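Side-chain contacts in protein yciO (Escherichia coli, PDB 1K7J), which is of unknown function but belongs to the SUA5 (YrdC-like) family and may bind double-stranded RNA: residues R70-L75 with V84-M89; S76-V81 with L136-L141. One frame throughout, in Å; residues are numbered along the deposited sequence.

Contact 1 (R70-L75 with V84-M89)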
loop_
_atom_site.group_PDB
_atom_site.type_symbol
_atom_site.label_atom_id
_atom_site.label_comp_id
_atom_site.label_asym_id
_atom_site.label_seq_id
_atom_site.Cartn_x
_atom_site.Cartn_y
_atom_site.Cartn_z
ATOM N N ARG A 70 2.407 3.762 8.766
ATOM C CA ARG A 70 3.681 3.643 9.461
ATOM C C ARG A 70 3.701 2.511 10.484
ATOM O O ARG A 70 4.655 1.734 10.547
ATOM C CB ARG A 70 4.001 4.963 10.167
ATOM C CG ARG A 70 5.353 4.995 10.863
ATOM C CD ARG A 70 6.494 5.089 9.860
ATOM N NE ARG A 70 7.796 5.089 10.522
ATOM C CZ ARG A 70 8.227 6.057 11.326
ATOM N NH1 ARG A 70 7.463 7.113 11.568
ATOM N NH2 ARG A 70 9.420 5.961 11.903
ATOM N N ASP A 71 2.642 2.418 11.278
ATOM C CA ASP A 71 2.559 1.409 12.324
ATOM C C ASP A 71 1.113 1.200 12.753
ATOM O O ASP A 71 0.202 1.806 12.193
ATOM C CB ASP A 71 3.396 1.847 13.529
ATOM C CG ASP A 71 3.167 3.304 13.902
ATOM O OD1 ASP A 71 2.040 3.809 13.701
ATOM O OD2 ASP A 71 4.113 3.946 14.410
ATOM N N LEU A 72 0.909 0.342 13.749
ATOM C CA LEU A 72 -0.433 0.047 14.238
ATOM C C LEU A 72 -1.122 1.293 14.788
ATOM O O LEU A 72 -2.328 1.458 14.622
ATOM C CB LEU A 72 -0.378 -1.047 15.315
ATOM C CG LEU A 72 -1.723 -1.527 15.871
ATOM C CD1 LEU A 72 -2.596 -2.056 14.741
ATOM C CD2 LEU A 72 -1.485 -2.613 16.909
ATOM N N SER A 73 -0.363 2.172 15.435
ATOM C CA SER A 73 -0.936 3.397 15.983
ATOM C C SER A 73 -1.566 4.232 14.869
ATOM O O SER A 73 -2.703 4.689 14.992
ATOM C CB SER A 73 0.141 4.223 16.690
ATOM O OG SER A 73 -0.389 5.459 17.141
ATOM N N GLU A 74 -0.824 4.434 13.783
ATOM C CA GLU A 74 -1.348 5.216 12.670
ATOM C C GLU A 74 -2.529 4.493 12.039
ATOM O O GLU A 74 -3.522 5.113 11.668
ATOM C CB GLU A 74 -0.268 5.461 11.617
ATOM C CG GLU A 74 -0.766 6.316 10.459
ATOM C CD GLU A 74 0.362 6.952 9.673
ATOM O OE1 GLU A 74 1.007 6.253 8.863
ATOM O OE2 GLU A 74 0.610 8.160 9.877
ATOM N N LEU A 75 -2.424 3.174 11.926
ATOM C CA LEU A 75 -3.505 2.381 11.354
ATOM C C LEU A 75 -4.776 2.596 12.176
ATOM O O LEU A 75 -5.868 2.753 11.626
ATOM C CB LEU A 75 -3.116 0.896 11.346
ATOM C CG LEU A 75 -4.131 -0.114 10.794
ATOM C CD1 LEU A 75 -3.390 -1.358 10.310
ATOM C CD2 LEU A 75 -5.160 -0.476 11.863
ATOM N N VAL A 84 -11.232 -7.355 18.974
ATOM C CA VAL A 84 -10.887 -8.492 18.130
ATOM C C VAL A 84 -9.816 -8.126 17.106
ATOM O O VAL A 84 -8.803 -8.820 16.980
ATOM C CB VAL A 84 -12.136 -9.038 17.403
ATOM C CG1 VAL A 84 -11.730 -10.060 16.353
ATOM C CG2 VAL A 84 -13.080 -9.685 18.412
ATOM N N ALA A 85 -10.038 -7.030 16.390
ATOM C CA ALA A 85 -9.094 -6.579 15.374
ATOM C C ALA A 85 -7.742 -6.199 15.972
ATOM O O ALA A 85 -6.694 -6.550 15.429
ATOM C CB ALA A 85 -9.674 -5.395 14.614
ATOM N N PHE A 86 -7.769 -5.478 17.087
ATOM C CA PHE A 86 -6.538 -5.048 17.736
ATOM C C PHE A 86 -5.647 -6.218 18.129
ATOM O O PHE A 86 -4.456 -6.234 17.812
ATOM C CB PHE A 86 -6.846 -4.222 18.983
ATOM C CG PHE A 86 -5.620 -3.707 19.674
ATOM C CD1 PHE A 86 -4.843 -2.711 19.089
ATOM C CD2 PHE A 86 -5.220 -4.238 20.897
ATOM C CE1 PHE A 86 -3.682 -2.251 19.712
ATOM C CE2 PHE A 86 -4.063 -3.786 21.528
ATOM C CZ PHE A 86 -3.294 -2.791 20.934
ATOM N N ARG A 87 -6.222 -7.192 18.824
ATOM C CA ARG A 87 -5.461 -8.352 19.269
ATOM C C ARG A 87 -4.853 -9.127 18.106
ATOM O O ARG A 87 -3.708 -9.577 18.181
ATOM C CB ARG A 87 -6.349 -9.278 20.099
ATOM C CG ARG A 87 -6.882 -8.651 21.373
ATOM C CD ARG A 87 -7.444 -9.727 22.284
ATOM N NE ARG A 87 -6.403 -10.679 22.663
ATOM C CZ ARG A 87 -6.634 -11.893 23.154
ATOM N NH1 ARG A 87 -7.879 -12.317 23.330
ATOM N NH2 ARG A 87 -5.616 -12.685 23.464
ATOM N N LEU A 88 -5.611 -9.279 17.029
ATOM C CA LEU A 88 -5.105 -10.004 15.873
ATOM C C LEU A 88 -3.986 -9.250 15.165
ATOM O O LEU A 88 -2.956 -9.830 14.820
ATOM C CB LEU A 88 -6.246 -10.295 14.894
ATOM C CG LEU A 88 -7.190 -11.418 15.334
ATOM C CD1 LEU A 88 -8.430 -11.442 14.453
ATOM C CD2 LEU A 88 -6.449 -12.752 15.262
HETATM N N MSE A 89 -4.166 -7.950 14.959
HETATM C CA MSE A 89 -3.142 -7.183 14.264
HETATM C C MSE A 89 -1.886 -6.913 15.081
HETATM O O MSE A 89 -0.797 -6.862 14.525
HETATM C CB MSE A 89 -3.717 -5.862 13.752
HETATM C CG MSE A 89 -4.796 -6.045 12.710
HETATM SE SE MSE A 89 -5.353 -4.341 11.977
HETATM C CE MSE A 89 -6.182 -3.602 13.587
#

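Contact 2 (S76-V81 with L136-L141)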
loop_
_atom_site.group_PDB
_atom_site.type_symbol
_atom_site.label_atom_id
_atom_site.label_comp_id
_atom_site.label_asym_id
_atom_site.label_seq_id
_atom_site.Cartn_x
_atom_site.Cartn_y
_atom_site.Cartn_z
ATOM N N SER A 76 -4.620 2.629 13.495
ATOM C CA SER A 76 -5.744 2.809 14.408
ATOM C C SER A 76 -6.315 4.221 14.403
ATOM O O SER A 76 -7.354 4.482 15.012
ATOM C CB SER A 76 -5.318 2.423 15.822
ATOM O OG SER A 76 -4.893 1.070 15.847
ATOM N N THR A 77 -5.625 5.131 13.725
ATOM C CA THR A 77 -6.068 6.512 13.624
ATOM C C THR A 77 -6.957 6.655 12.392
ATOM O O THR A 77 -7.921 7.425 12.386
ATOM C CB THR A 77 -4.859 7.464 13.476
ATOM O OG1 THR A 77 -3.989 7.312 14.605
ATOM C CG2 THR A 77 -5.318 8.914 13.388
ATOM N N TYR A 78 -6.637 5.888 11.355
ATOM C CA TYR A 78 -7.378 5.947 10.103
ATOM C C TYR A 78 -8.464 4.895 9.909
ATOM O O TYR A 78 -9.181 4.931 8.916
ATOM C CB TYR A 78 -6.403 5.914 8.921
ATOM C CG TYR A 78 -5.626 7.203 8.776
ATOM C CD1 TYR A 78 -4.598 7.525 9.662
ATOM C CD2 TYR A 78 -5.961 8.130 7.790
ATOM C CE1 TYR A 78 -3.922 8.745 9.572
ATOM C CE2 TYR A 78 -5.295 9.350 7.692
ATOM C CZ TYR A 78 -4.280 9.651 8.584
ATOM O OH TYR A 78 -3.631 10.859 8.487
ATOM N N SER A 79 -8.590 3.957 10.840
ATOM C CA SER A 79 -9.631 2.942 10.728
ATOM C C SER A 79 -10.192 2.636 12.109
ATOM O O SER A 79 -9.551 2.917 13.123
ATOM C CB SER A 79 -9.085 1.661 10.080
ATOM O OG SER A 79 -8.052 1.081 10.852
ATOM N N PHE A 80 -11.400 2.081 12.148
ATOM C CA PHE A 80 -12.036 1.735 13.413
ATOM C C PHE A 80 -11.553 0.355 13.841
ATOM O O PHE A 80 -11.812 -0.652 13.172
ATOM C CB PHE A 80 -13.557 1.753 13.263
ATOM C CG PHE A 80 -14.128 3.134 13.069
ATOM C CD1 PHE A 80 -14.059 4.077 14.091
ATOM C CD2 PHE A 80 -14.742 3.487 11.871
ATOM C CE1 PHE A 80 -14.600 5.359 13.923
ATOM C CE2 PHE A 80 -15.284 4.759 11.692
ATOM C CZ PHE A 80 -15.214 5.697 12.718
ATOM N N VAL A 81 -10.845 0.322 14.963
ATOM C CA VAL A 81 -10.273 -0.912 15.480
ATOM C C VAL A 81 -10.876 -1.318 16.822
ATOM O O VAL A 81 -10.754 -0.590 17.804
ATOM C CB VAL A 81 -8.743 -0.752 15.651
ATOM C CG1 VAL A 81 -8.126 -2.057 16.143
ATOM C CG2 VAL A 81 -8.114 -0.327 14.327
ATOM N N LEU A 136 6.864 11.310 4.981
ATOM C CA LEU A 136 5.567 11.855 4.582
ATOM C C LEU A 136 4.771 12.350 5.790
ATOM O O LEU A 136 4.124 13.395 5.727
ATOM C CB LEU A 136 4.761 10.802 3.814
ATOM C CG LEU A 136 3.392 11.235 3.272
ATOM C CD1 LEU A 136 3.543 12.427 2.340
ATOM C CD2 LEU A 136 2.752 10.065 2.541
ATOM N N GLY A 137 4.810 11.595 6.883
ATOM C CA GLY A 137 4.112 12.018 8.087
ATOM C C GLY A 137 2.684 11.537 8.241
ATOM O O GLY A 137 2.049 11.783 9.268
ATOM N N GLU A 138 2.173 10.870 7.214
ATOM C CA GLU A 138 0.819 10.327 7.243
ATOM C C GLU A 138 0.771 9.159 6.267
ATOM O O GLU A 138 1.743 8.908 5.550
ATOM C CB GLU A 138 -0.208 11.399 6.852
ATOM C CG GLU A 138 -0.030 11.984 5.455
ATOM C CD GLU A 138 -1.163 12.928 5.071
ATOM O OE1 GLU A 138 -1.861 13.426 5.981
ATOM O OE2 GLU A 138 -1.348 13.180 3.860
ATOM N N PRO A 139 -0.353 8.425 6.227
ATOM C CA PRO A 139 -0.466 7.286 5.312
ATOM C C PRO A 139 -0.375 7.686 3.851
ATOM O O PRO A 139 -0.615 8.834 3.486
ATOM C CB PRO A 139 -1.842 6.705 5.642
ATOM C CG PRO A 139 -2.032 7.075 7.074
ATOM C CD PRO A 139 -1.529 8.498 7.108
HETATM N N MSE A 140 -0.029 6.716 3.020
HETATM C CA MSE A 140 0.071 6.928 1.589
HETATM C C MSE A 140 -1.056 6.124 0.943
HETATM O O MSE A 140 -1.235 4.952 1.263
HETATM C CB MSE A 140 1.436 6.431 1.103
HETATM C CG MSE A 140 1.702 6.578 -0.375
HETATM SE SE MSE A 140 3.581 6.928 -0.710
HETATM C CE MSE A 140 4.368 5.525 0.357
ATOM N N LEU A 141 -1.845 6.757 0.080
ATOM C CA LEU A 141 -2.911 6.038 -0.606
ATOM C C LEU A 141 -2.179 5.108 -1.559
ATOM O O LEU A 141 -1.321 5.553 -2.326
ATOM C CB LEU A 141 -3.802 6.996 -1.394
ATOM C CG LEU A 141 -4.838 6.308 -2.289
ATOM C CD1 LEU A 141 -5.788 5.468 -1.442
ATOM C CD2 LEU A 141 -5.601 7.360 -3.074
HETATM O O HOH W 1 -4.247 13.250 7.410
#

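Contact 1 (R70-L75 with V84-M89)
L72 and L75 of one short helix pack against F86 and M89 of the next in a purely apolar contact, with no hydrogen bond crossing between the two segments. It joins the first turn of helix 72-78 to helix 83-90 and buries 197 Å² in all. L72 carries most of it on its side, using its two methyls on different partners. Its CD2 comes obliquely to the F86 ring, 3.6 Å from CE1, the two side chains meeting at about a right angle; its CD1 lies 4.1 Å from CE of M89, a selenomethionine. CG of L72 stands anti to the backbone N (chi1 -177°), and the fork at CG then spreads one methyl to the phenyl and the other to the selenomethionine. Deeper in, L75 grips the M89 tip with both branches: CD2 sits 3.7 Å from CE, while CD1 and CD2 are each 3.9 Å from SE. The bend at the end of the M89 chain (chi3 -67°) turns CE toward the leucines, where it touches a methyl of each. Burial is graded accordingly, since L75 and M89 are buried whereas F86 is exposed at the outer margin. The start of helix 72-78 is fixed by its N-cap D71, whose OD1 accepts from E74 N at 2.9 Å, and E74 OE1 in turn receives R70 N at 2.9 Å. The arrangement is that of two consecutive short helices, joined by a brief connection, packing through leucine, phenylalanine and selenomethionine side chains over strand 97-102, where L101 touches both L75 and M89.

Contact 2 (S76-V81 with L136-L141)
Y78 reaches from the last turn of helix 72-78 across to P139 and E138, in the loop before strand 140-144. From CB, which points toward that loop, CG is set anti to the carbonyl carbon (chi1 -72°), and the ring is carried out over the proline. CG of Y78 lies 4.0 Å from P139 CG, and CD1 is closer to the same atom. P139 CG stands 3.6 Å from the ring centroid and only 13° off the ring normal, a CH-pi contact over the face. Further out, CE1 meets both CD and CG of the proline, and CZ comes within 3.3 Å of P139 CD, so the pyrrolidine covers the ring from its centre to its phenolic end. The contact thus joins a helix end to the entry of a strand within the mixed sheet, where M140 pairs through its backbone with M68 and L141 with C42. M121 of strand 118-122 also touches the tyrosine. At the tip, OH lies 3.8 Å from E138 CB and is 2.7 Å from a water, which donates to E138 OE1 at 2.8 Å; the ring and carboxylate planes are nearly perpendicular, 87° apart. A leucine here would probably leave P139 without its aromatic face and the water, lacking its phenolic partner, less firmly placed beside E138. E138 OE2 also lies close to the like-charged E45, which might raise the pKa of one of the two.

How the contacts relate
From the N terminus the chain passes through several strands and helices, the last being strand 66-68, before it enters helix 72-78, which serves both contacts: its first turn in contact 1 and its last in contact 2. Contact 1 closes first, a short loop returning through helix 83-90 with eight residues between its segments. Contact 2 starts within that loop and ends far beyond it, spanning 54 residues that include strands 97-102 and 118-122 and helix 127-136, so the two cross. Their centres are 11 Å apart and they touch directly: E74 OE2 lies 3.5 Å from P139 CD, and V81 CG1 lies 3.6 Å from M89 CE. Together they tie helix 72-78 to its neighbouring helix and to the entry of strand 140-144.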